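Local atomic coordinates of putative epoxide hydrolase protein (Klebsiella pneumoniae subsp. pneumoniae, PDB entry 5BOV), a protein that is a putative epoxide hydrolase of the alpha/beta hydrolase fold, possibly with monoacylglycerol lipase activity. Residues A[158-172]-A[209-223]. Sequence-based numbering, arbitrary orientation.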
ATOM      1  N   TYR A 158      -6.727   5.900 -15.486  1.00 10.76           N
ATOM      2  CA  TYR A 158      -7.759   5.853 -14.499  1.00 11.33           C
ATOM      3  C   TYR A 158      -7.721   7.019 -13.529  1.00 10.54           C
ATOM      4  O   TYR A 158      -8.750   7.421 -13.039  1.00 10.13           O
ATOM      5  CB  TYR A 158      -7.738   4.504 -13.723  1.00 11.46           C
ATOM      6  CG  TYR A 158      -6.372   4.177 -13.155  1.00 12.53           C
ATOM      7  CD1 TYR A 158      -5.429   3.450 -13.930  1.00 14.04           C
ATOM      8  CD2 TYR A 158      -6.018   4.609 -11.901  1.00 13.67           C
ATOM      9  CE1 TYR A 158      -4.155   3.183 -13.423  1.00 15.10           C
ATOM     10  CE2 TYR A 158      -4.776   4.365 -11.408  1.00 15.41           C
ATOM     11  CZ  TYR A 158      -3.850   3.652 -12.193  1.00 16.75           C
ATOM     12  OH  TYR A 158      -2.618   3.392 -11.632  1.00 22.26           O
ATOM     13  N   GLN A 159      -6.553   7.602 -13.264  1.00 10.18           N
ATOM     14  CA  GLN A 159      -6.510   8.669 -12.307  1.00 10.52           C
ATOM     15  C   GLN A 159      -7.211   9.877 -12.888  1.00 10.64           C
ATOM     16  O   GLN A 159      -7.877  10.644 -12.190  1.00 10.78           O
ATOM     17  CB  GLN A 159      -5.082   8.999 -11.868  1.00 11.09           C
ATOM     18  CG  GLN A 159      -4.199   9.811 -12.781  1.00 12.38           C
ATOM     19  CD  GLN A 159      -2.808  10.078 -12.152  1.00 13.75           C
ATOM     20  OE1 GLN A 159      -2.597   9.870 -10.943  1.00 16.80           O
ATOM     21  NE2 GLN A 159      -1.894  10.473 -12.946  1.00 15.18           N
ATOM     22  N   PHE A 160      -7.063  10.053 -14.181  1.00 10.76           N
ATOM     23  CA  PHE A 160      -7.781  11.163 -14.901  1.00 10.61           C
ATOM     24  C   PHE A 160      -9.278  10.888 -15.028  1.00 10.43           C
ATOM     25  O   PHE A 160     -10.100  11.828 -14.786  1.00  9.90           O
ATOM     26  CB  PHE A 160      -7.190  11.479 -16.249  1.00 10.82           C
ATOM     27  CG  PHE A 160      -5.688  11.616 -16.203  1.00 10.57           C
ATOM     28  CD1 PHE A 160      -5.107  12.725 -15.608  1.00 10.56           C
ATOM     29  CD2 PHE A 160      -4.884  10.655 -16.776  1.00 10.62           C
ATOM     30  CE1 PHE A 160      -3.727  12.838 -15.498  1.00 10.76           C
ATOM     31  CE2 PHE A 160      -3.509  10.752 -16.655  1.00 10.35           C
ATOM     32  CZ  PHE A 160      -2.935  11.849 -16.037  1.00 10.18           C
ATOM     33  N   TYR A 161      -9.652   9.634 -15.278  1.00  9.90           N
ATOM     34  CA  TYR A 161     -11.061   9.261 -15.179  1.00 10.19           C
ATOM     35  C   TYR A 161     -11.674   9.658 -13.821  1.00 10.39           C
ATOM     36  O   TYR A 161     -12.715  10.308 -13.705  1.00 10.55           O
ATOM     37  CB  TYR A 161     -11.174   7.767 -15.374  1.00 10.20           C
ATOM     38  CG  TYR A 161     -12.580   7.208 -15.468  1.00 10.06           C
ATOM     39  CD1 TYR A 161     -13.486   7.668 -16.451  1.00 10.32           C
ATOM     40  CD2 TYR A 161     -13.009   6.188 -14.688  1.00  9.95           C
ATOM     41  CE1 TYR A 161     -14.757   7.117 -16.586  1.00 10.79           C
ATOM     42  CE2 TYR A 161     -14.268   5.620 -14.819  1.00 10.34           C
ATOM     43  CZ  TYR A 161     -15.155   6.055 -15.785  1.00 10.67           C
ATOM     44  OH  TYR A 161     -16.413   5.489 -15.891  1.00 11.38           O
ATOM     45  N   PHE A 162     -10.958   9.279 -12.740  1.00 10.21           N
ATOM     46  CA  PHE A 162     -11.410   9.524 -11.358  1.00 10.59           C
ATOM     47  C   PHE A 162     -11.492  11.037 -10.992  1.00 11.08           C
ATOM     48  O   PHE A 162     -12.136  11.420 -10.044  1.00 11.01           O
ATOM     49  CB  PHE A 162     -10.549   8.784 -10.317  1.00 10.38           C
ATOM     50  CG  PHE A 162     -10.598   7.262 -10.411  1.00 10.26           C
ATOM     51  CD1 PHE A 162     -11.696   6.593 -10.928  1.00 10.50           C
ATOM     52  CD2 PHE A 162      -9.529   6.529  -9.905  1.00 10.29           C
ATOM     53  CE1 PHE A 162     -11.664   5.220 -11.039  1.00 10.59           C
ATOM     54  CE2 PHE A 162      -9.509   5.151  -9.987  1.00  9.89           C
ATOM     55  CZ  PHE A 162     -10.608   4.504 -10.542  1.00 10.20           C
ATOM     56  N   ALA A 163     -10.865  11.888 -11.792  1.00 11.21           N
ATOM     57  CA  ALA A 163     -10.919  13.318 -11.559  1.00 11.77           C
ATOM     58  C   ALA A 163     -12.267  13.930 -11.969  1.00 12.50           C
ATOM     59  O   ALA A 163     -12.483  15.084 -11.680  1.00 13.78           O
ATOM     60  CB  ALA A 163      -9.797  13.994 -12.315  1.00 11.80           C
ATOM     61  N   THR A 164     -13.111  13.177 -12.694  1.00 12.28           N
ATOM     62  CA  THR A 164     -14.380  13.643 -13.196  1.00 12.98           C
ATOM     63  C   THR A 164     -15.552  13.032 -12.475  1.00 13.54           C
ATOM     64  O   THR A 164     -15.433  11.930 -11.922  1.00 13.37           O
ATOM     65  CB  THR A 164     -14.543  13.345 -14.688  1.00 13.16           C
ATOM     66  OG1 THR A 164     -14.678  11.953 -14.908  1.00 12.42           O
ATOM     67  CG2 THR A 164     -13.342  13.899 -15.480  1.00 12.97           C
ATOM     68  N   PRO A 165     -16.702  13.722 -12.434  1.00 14.90           N
ATOM     69  CA  PRO A 165     -17.882  13.105 -11.844  1.00 14.62           C
ATOM     70  C   PRO A 165     -18.293  11.833 -12.549  1.00 14.08           C
ATOM     71  O   PRO A 165     -18.718  10.914 -11.881  1.00 14.11           O
ATOM     72  CB  PRO A 165     -18.959  14.183 -11.996  1.00 15.56           C
ATOM     73  CG  PRO A 165     -18.202  15.452 -11.964  1.00 15.80           C
ATOM     74  CD  PRO A 165     -16.911  15.155 -12.723  1.00 15.38           C
ATOM     75  N   ARG A 166     -18.136  11.792 -13.877  1.00 14.11           N
ATOM     76  CA  ARG A 166     -18.373  10.564 -14.635  1.00 13.77           C
ATOM     77  C   ARG A 166     -17.517   9.379 -14.142  1.00 13.29           C
ATOM     78  O   ARG A 166     -18.028   8.256 -14.007  1.00 13.49           O
ATOM     79  CB  ARG A 166     -18.154  10.817 -16.154  1.00 14.30           C
ATOM     80  CG  ARG A 166     -18.229   9.553 -16.976  1.00 14.35           C
ATOM     81  CD  ARG A 166     -18.425   9.918 -18.402  1.00 14.98           C
ATOM     82  NE  ARG A 166     -18.048   8.909 -19.364  1.00 15.15           N
ATOM     83  CZ  ARG A 166     -18.257   9.014 -20.659  1.00 16.28           C
ATOM     84  NH1 ARG A 166     -18.804  10.098 -21.171  1.00 17.25           N
ATOM     85  NH2 ARG A 166     -17.790   8.062 -21.477  1.00 16.95           N
ATOM     86  N   GLY A 167     -16.261   9.639 -13.810  1.00 13.00           N
ATOM     87  CA  GLY A 167     -15.383   8.624 -13.268  1.00 12.98           C
ATOM     88  C   GLY A 167     -15.782   8.134 -11.899  1.00 13.01           C
ATOM     89  O   GLY A 167     -15.691   6.936 -11.596  1.00 13.48           O
ATOM     90  N   GLU A 168     -16.167   9.041 -11.039  1.00 13.73           N
ATOM     91  CA  GLU A 168     -16.674   8.652  -9.731  1.00 14.58           C
ATOM     92  C   GLU A 168     -17.898   7.733  -9.910  1.00 13.98           C
ATOM     93  O   GLU A 168     -18.028   6.689  -9.275  1.00 13.26           O
ATOM     94  CB  GLU A 168     -17.026   9.856  -8.879  1.00 16.89           C
ATOM     95  CG  GLU A 168     -17.673   9.419  -7.538  1.00 20.07           C
ATOM     96  CD  GLU A 168     -17.964  10.548  -6.540  1.00 24.36           C
ATOM     97  OE1 GLU A 168     -17.448  11.659  -6.731  1.00 29.01           O
ATOM     98  OE2 GLU A 168     -18.763  10.314  -5.583  1.00 26.69           O
ATOM     99  N   ALA A 169     -18.840   8.173 -10.774  1.00 13.62           N
ATOM    100  CA  ALA A 169     -20.017   7.374 -11.004  1.00 13.66           C
ATOM    101  C   ALA A 169     -19.711   5.988 -11.621  1.00 13.40           C
ATOM    102  O   ALA A 169     -20.309   5.001 -11.230  1.00 13.89           O
ATOM    103  CB  ALA A 169     -21.020   8.156 -11.901  1.00 14.03           C
ATOM    104  N   GLY A 170     -18.787   5.946 -12.567  1.00 12.79           N
ATOM    105  CA  GLY A 170     -18.369   4.710 -13.170  1.00 12.57           C
ATOM    106  C   GLY A 170     -17.761   3.766 -12.145  1.00 12.36           C
ATOM    107  O   GLY A 170     -18.047   2.560 -12.129  1.00 11.82           O
ATOM    108  N   TYR A 171     -16.924   4.320 -11.284  1.00 12.33           N
ATOM    109  CA  TYR A 171     -16.233   3.458 -10.309  1.00 12.79           C
ATOM    110  C   TYR A 171     -17.216   2.926  -9.312  1.00 13.75           C
ATOM    111  O   TYR A 171     -17.113   1.792  -8.856  1.00 13.63           O
ATOM    112  CB  TYR A 171     -15.014   4.153  -9.674  1.00 12.23           C
ATOM    113  CG  TYR A 171     -14.095   3.167  -8.943  1.00 12.09           C
ATOM    114  CD1 TYR A 171     -13.519   2.096  -9.642  1.00 11.90           C
ATOM    115  CD2 TYR A 171     -13.840   3.297  -7.598  1.00 11.87           C
ATOM    116  CE1 TYR A 171     -12.745   1.163  -8.956  1.00 11.97           C
ATOM    117  CE2 TYR A 171     -13.065   2.372  -6.894  1.00 11.58           C
ATOM    118  CZ  TYR A 171     -12.503   1.333  -7.581  1.00 11.77           C
ATOM    119  OH  TYR A 171     -11.738   0.364  -6.947  1.00 11.79           O
ATOM    120  N   ARG A 172     -18.161   3.770  -8.936  1.00 15.43           N
ATOM    121  CA  ARG A 172     -19.215   3.355  -7.980  1.00 17.14           C
ATOM    122  C   ARG A 172     -20.160   2.342  -8.592  1.00 17.50           C
ATOM    123  O   ARG A 172     -20.522   1.352  -7.949  1.00 16.73           O
ATOM    124  CB  ARG A 172     -19.993   4.538  -7.462  1.00 19.14           C
ATOM    125  CG  ARG A 172     -21.106   4.160  -6.479  1.00 21.39           C
ATOM    126  CD  ARG A 172     -21.635   5.361  -5.757  1.00 24.25           C
ATOM    127  NE  ARG A 172     -20.725   5.755  -4.696  1.00 27.42           N
ATOM    128  CZ  ARG A 172     -20.082   6.911  -4.604  1.00 29.23           C
ATOM    129  NH1 ARG A 172     -20.203   7.871  -5.516  1.00 29.99           N
ATOM    130  NH2 ARG A 172     -19.300   7.099  -3.540  1.00 30.51           N
ATOM    131  N   HIS A 209     -15.036   2.929   0.000  1.00 11.53           N
ATOM    132  CA  HIS A 209     -13.992   2.619  -0.940  1.00 10.81           C
ATOM    133  C   HIS A 209     -13.930   3.605  -2.127  1.00 10.81           C
ATOM    134  O   HIS A 209     -12.861   4.028  -2.538  1.00 10.30           O
ATOM    135  CB  HIS A 209     -14.170   1.197  -1.485  1.00 10.77           C
ATOM    136  CG  HIS A 209     -13.092   0.838  -2.473  1.00 10.20           C
ATOM    137  ND1 HIS A 209     -11.782   0.701  -2.093  1.00  9.66           N
ATOM    138  CD2 HIS A 209     -13.125   0.745  -3.813  1.00 10.12           C
ATOM    139  CE1 HIS A 209     -11.049   0.495  -3.171  1.00  9.85           C
ATOM    140  NE2 HIS A 209     -11.858   0.535  -4.224  1.00 10.24           N
ATOM    141  N   VAL A 210     -15.088   3.921  -2.664  1.00 10.54           N
ATOM    142  CA  VAL A 210     -15.109   4.844  -3.807  1.00 10.75           C
ATOM    143  C   VAL A 210     -14.590   6.164  -3.377  1.00 10.49           C
ATOM    144  O   VAL A 210     -13.747   6.766  -4.102  1.00 10.02           O
ATOM    145  CB  VAL A 210     -16.512   4.934  -4.446  1.00 11.51           C
ATOM    146  CG1 VAL A 210     -16.598   6.050  -5.483  1.00 11.67           C
ATOM    147  CG2 VAL A 210     -16.860   3.601  -5.081  1.00 12.12           C
ATOM    148  N   ALA A 211     -15.126   6.691  -2.254  1.00 10.90           N
ATOM    149  CA  ALA A 211     -14.749   8.015  -1.837  1.00 10.92           C
ATOM    150  C   ALA A 211     -13.230   8.090  -1.626  1.00 10.51           C
ATOM    151  O   ALA A 211     -12.577   9.067  -2.013  1.00 10.80           O
ATOM    152  CB  ALA A 211     -15.484   8.427  -0.583  1.00 11.83           C
ATOM    153  N   ILE A 212     -12.650   7.070  -0.984  1.00  9.99           N
ATOM    154  CA  ILE A 212     -11.202   7.058  -0.698  1.00  9.88           C
ATOM    155  C   ILE A 212     -10.416   6.982  -2.001  1.00  9.80           C
ATOM    156  O   ILE A 212      -9.372   7.680  -2.157  1.00  9.46           O
ATOM    157  CB  ILE A 212     -10.818   5.915   0.258  1.00 10.33           C
ATOM    158  CG1 ILE A 212     -11.450   6.146   1.622  1.00 10.56           C
ATOM    159  CG2 ILE A 212      -9.299   5.785   0.398  1.00 10.27           C
ATOM    160  CD1 ILE A 212     -11.021   7.395   2.346  1.00 11.21           C
ATOM    161  N   THR A 213     -10.860   6.137  -2.931  1.00  9.68           N
ATOM    162  CA  THR A 213     -10.195   5.998  -4.200  1.00  9.66           C
ATOM    163  C   THR A 213     -10.174   7.354  -4.935  1.00 10.36           C
ATOM    164  O   THR A 213      -9.114   7.822  -5.424  1.00  9.83           O
ATOM    165  CB  THR A 213     -10.895   4.975  -5.062  1.00  9.84           C
ATOM    166  OG1 THR A 213     -10.785   3.682  -4.441  1.00  9.69           O
ATOM    167  CG2 THR A 213     -10.279   4.859  -6.467  1.00  9.84           C
ATOM    168  N   ILE A 214     -11.341   7.966  -5.071  1.00 11.50           N
ATOM    169  CA  ILE A 214     -11.432   9.231  -5.846  1.00 12.25           C
ATOM    170  C   ILE A 214     -10.600  10.323  -5.163  1.00 12.10           C
ATOM    171  O   ILE A 214      -9.890  11.106  -5.833  1.00 12.00           O
ATOM    172  CB  ILE A 214     -12.906   9.655  -5.964  1.00 13.92           C
ATOM    173  CG1 ILE A 214     -13.704   8.634  -6.748  1.00 15.05           C
ATOM    174  CG2 ILE A 214     -13.074  11.046  -6.560  1.00 15.66           C
ATOM    175  CD1 ILE A 214     -13.183   8.188  -8.054  1.00 15.31           C
ATOM    176  N   SER A 215     -10.705  10.390  -3.840  1.00 12.11           N
ATOM    177  CA  SER A 215      -9.920  11.333  -3.072  1.00 12.12           C
ATOM    178  C   SER A 215      -8.405  11.112  -3.290  1.00 11.57           C
ATOM    179  O   SER A 215      -7.641  12.074  -3.476  1.00 11.87           O
ATOM    180  CB  SER A 215     -10.235  11.282  -1.588  1.00 12.30           C
ATOM    181  OG  SER A 215      -9.384  12.140  -0.825  1.00 12.38           O
ATOM    182  N   ASN A 216      -7.946   9.873  -3.164  1.00 11.10           N
ATOM    183  CA  ASN A 216      -6.530   9.558  -3.397  1.00 10.94           C
ATOM    184  C   ASN A 216      -6.018  10.139  -4.720  1.00 10.88           C
ATOM    185  O   ASN A 216      -4.974  10.815  -4.726  1.00 10.74           O
ATOM    186  CB  ASN A 216      -6.295   8.036  -3.330  1.00 10.77           C
ATOM    187  CG  ASN A 216      -4.870   7.661  -3.630  1.00 10.73           C
ATOM    188  OD1 ASN A 216      -4.041   7.533  -2.732  1.00 11.36           O
ATOM    189  ND2 ASN A 216      -4.567   7.443  -4.908  1.00 10.54           N
ATOM    190  N   TYR A 217      -6.762   9.873  -5.807  1.00 10.94           N
ATOM    191  CA  TYR A 217      -6.325  10.287  -7.141  1.00 11.39           C
ATOM    192  C   TYR A 217      -6.563  11.799  -7.432  1.00 12.41           C
ATOM    193  O   TYR A 217      -5.692  12.438  -8.041  1.00 12.18           O
ATOM    194  CB  TYR A 217      -6.870   9.349  -8.225  1.00 11.51           C
ATOM    195  CG  TYR A 217      -6.227   8.027  -8.096  1.00 11.27           C
ATOM    196  CD1 TYR A 217      -4.867   7.843  -8.374  1.00 10.99           C
ATOM    197  CD2 TYR A 217      -6.895   6.943  -7.545  1.00 11.51           C
ATOM    198  CE1 TYR A 217      -4.223   6.619  -8.139  1.00 11.53           C
ATOM    199  CE2 TYR A 217      -6.258   5.722  -7.385  1.00 11.39           C
ATOM    200  CZ  TYR A 217      -4.924   5.580  -7.661  1.00 11.05           C
ATOM    201  OH  TYR A 217      -4.293   4.374  -7.375  1.00 11.33           O
ATOM    202  N   ARG A 218      -7.610  12.375  -6.839  1.00 12.74           N
ATOM    203  CA  ARG A 218      -7.779  13.809  -6.956  1.00 13.79           C
ATOM    204  C   ARG A 218      -6.694  14.534  -6.170  1.00 13.56           C
ATOM    205  O   ARG A 218      -6.123  15.546  -6.663  1.00 13.64           O
ATOM    206  CB  ARG A 218      -9.164  14.252  -6.566  1.00 14.56           C
ATOM    207  CG  ARG A 218     -10.169  13.817  -7.605  1.00 16.03           C
ATOM    208  CD  ARG A 218     -11.579  14.200  -7.202  1.00 19.14           C
ATOM    209  NE  ARG A 218     -12.484  13.601  -8.214  1.00 21.45           N
ATOM    210  CZ  ARG A 218     -13.787  13.756  -8.225  1.00 22.75           C
ATOM    211  NH1 ARG A 218     -14.365  14.494  -7.267  1.00 23.01           N
ATOM    212  NH2 ARG A 218     -14.528  13.126  -9.157  1.00 23.91           N
ATOM    213  N   TRP A 219      -6.353  14.065  -4.970  1.00 12.96           N
ATOM    214  CA  TRP A 219      -5.279  14.719  -4.246  1.00 13.13           C
ATOM    215  C   TRP A 219      -3.970  14.671  -5.021  1.00 13.66           C
ATOM    216  O   TRP A 219      -3.273  15.652  -5.124  1.00 12.76           O
ATOM    217  CB  TRP A 219      -5.077  14.114  -2.822  1.00 13.09           C
ATOM    218  CG  TRP A 219      -4.072  14.898  -1.973  1.00 13.21           C
ATOM    219  CD1 TRP A 219      -4.363  15.827  -1.032  1.00 14.06           C
ATOM    220  CD2 TRP A 219      -2.653  14.776  -1.978  1.00 13.55           C
ATOM    221  NE1 TRP A 219      -3.234  16.333  -0.493  1.00 13.90           N
ATOM    222  CE2 TRP A 219      -2.160  15.691  -1.047  1.00 14.00           C
ATOM    223  CE3 TRP A 219      -1.757  14.028  -2.713  1.00 12.99           C
ATOM    224  CZ2 TRP A 219      -0.837  15.825  -0.783  1.00 14.51           C
ATOM    225  CZ3 TRP A 219      -0.437  14.147  -2.447  1.00 13.70           C
ATOM    226  CH2 TRP A 219       0.029  15.041  -1.499  1.00 14.30           C
ATOM    227  N   ARG A 220      -3.679  13.522  -5.634  1.00 14.03           N
ATOM    228  CA  ARG A 220      -2.426  13.309  -6.298  1.00 16.51           C
ATOM    229  C   ARG A 220      -2.242  14.296  -7.464  1.00 15.61           C
ATOM    230  O   ARG A 220      -1.130  14.706  -7.733  1.00 15.74           O
ATOM    231  CB  ARG A 220      -2.411  11.894  -6.841  1.00 20.01           C
ATOM    232  CG  ARG A 220      -1.133  11.471  -7.467  1.00 25.95           C
ATOM    233  CD  ARG A 220      -1.270   9.997  -7.874  1.00 31.98           C
ATOM    234  NE  ARG A 220      -0.244   9.697  -8.878  1.00 38.51           N
ATOM    235  CZ  ARG A 220       1.023   9.483  -8.610  1.00 48.10           C
ATOM    236  NH1 ARG A 220       1.467   9.489  -7.347  1.00 55.28           N
ATOM    237  NH2 ARG A 220       1.853   9.252  -9.616  1.00 52.10           N
ATOM    238  N   LEU A 221      -3.362  14.658  -8.106  1.00 15.52           N
ATOM    239  CA  LEU A 221      -3.391  15.569  -9.234  1.00 15.92           C
ATOM    240  C   LEU A 221      -3.497  17.043  -8.824  1.00 16.99           C
ATOM    241  O   LEU A 221      -3.573  17.924  -9.692  1.00 18.15           O
ATOM    242  CB  LEU A 221      -4.521  15.188 -10.166  1.00 15.70           C
ATOM    243  CG  LEU A 221      -4.385  13.838 -10.890  1.00 15.90           C
ATOM    244  CD1 LEU A 221      -5.664  13.489 -11.575  1.00 16.55           C
ATOM    245  CD2 LEU A 221      -3.215  13.888 -11.847  1.00 15.92           C
ATOM    246  N   GLY A 222      -3.517  17.312  -7.540  1.00 17.83           N
ATOM    247  CA  GLY A 222      -3.621  18.666  -7.048  1.00 18.95           C
ATOM    248  C   GLY A 222      -5.031  19.204  -7.112  1.00 19.35           C
ATOM    249  O   GLY A 222      -5.203  20.410  -7.068  1.00 20.20           O
ATOM    250  N   LEU A 223      -6.047  18.343  -7.168  1.00 18.72           N
ATOM    251  CA  LEU A 223      -7.425  18.750  -7.322  1.00 20.24           C
ATOM    252  C   LEU A 223      -8.241  18.732  -6.053  1.00 20.90           C
ATOM    253  O   LEU A 223      -9.429  18.981  -6.054  1.00 23.01           O
ATOM    254  CB  LEU A 223      -8.106  17.865  -8.370  1.00 20.49           C
ATOM    255  CG  LEU A 223      -7.437  17.870  -9.729  1.00 21.91           C
ATOM    256  CD1 LEU A 223      -8.112  16.849 -10.607  1.00 22.29           C
ATOM    257  CD2 LEU A 223      -7.530  19.267 -10.338  1.00 23.40           C
TER
HETATM  258  O   HOH W   1       1.347  10.217 -12.286  1.00 23.41           O
HETATM  259  O   HOH W   2     -17.140  13.367  -8.453  1.00 32.54           O
HETATM  260  O   HOH W   3     -17.619   5.800  -1.133  1.00 13.58           O
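R218 reaches from helix 209-220 to the turn where helix 158-162 gives way to helix 165-172, and its side chain can be followed outward. From CB, the first torsion sets CG anti to the carbonyl carbon (chi1 -71°), and the chain then runs extended to NE, CG and CD passing F162 O at 3.9 and 4.0 Å. NE gives a hydrogen bond to F162 O at 2.9 Å, in the carbonyl plane on a lone pair. CZ follows, 3.4 Å from F162 O. NH2 gives a second bond to the same F162 O at 3.1 Å, tilted 31° from that plane, so one oxygen is gripped side-on by two nitrogens. NH2 also lies 3.1 Å from T164 O and donates to a water, while I214 CG2 lies against one guanidinium face.

Inward, I214 CD1 packs on F162 CB at 3.5 Å, and T213 CG2 meets F162 CE2. The Y158 edge points at the Y217 face, planes 87° apart; Y217 OH itself bonds to W111, within a possible nucleophile elbow. At the far end Y171 OH and H209 NE2 share a hydrogen bond of 2.7 Å, each at the other's ring edge, and H209 ND1 bonds to G68 O.

These helices lie between sheet strands 127-133 and 247-252 in sequence, as cap helices do in this fold. The chemistry implies an aromatic and aliphatic interior with hydrogen bonds at both ends, the arginine charge probably polarising the F162 carbonyl.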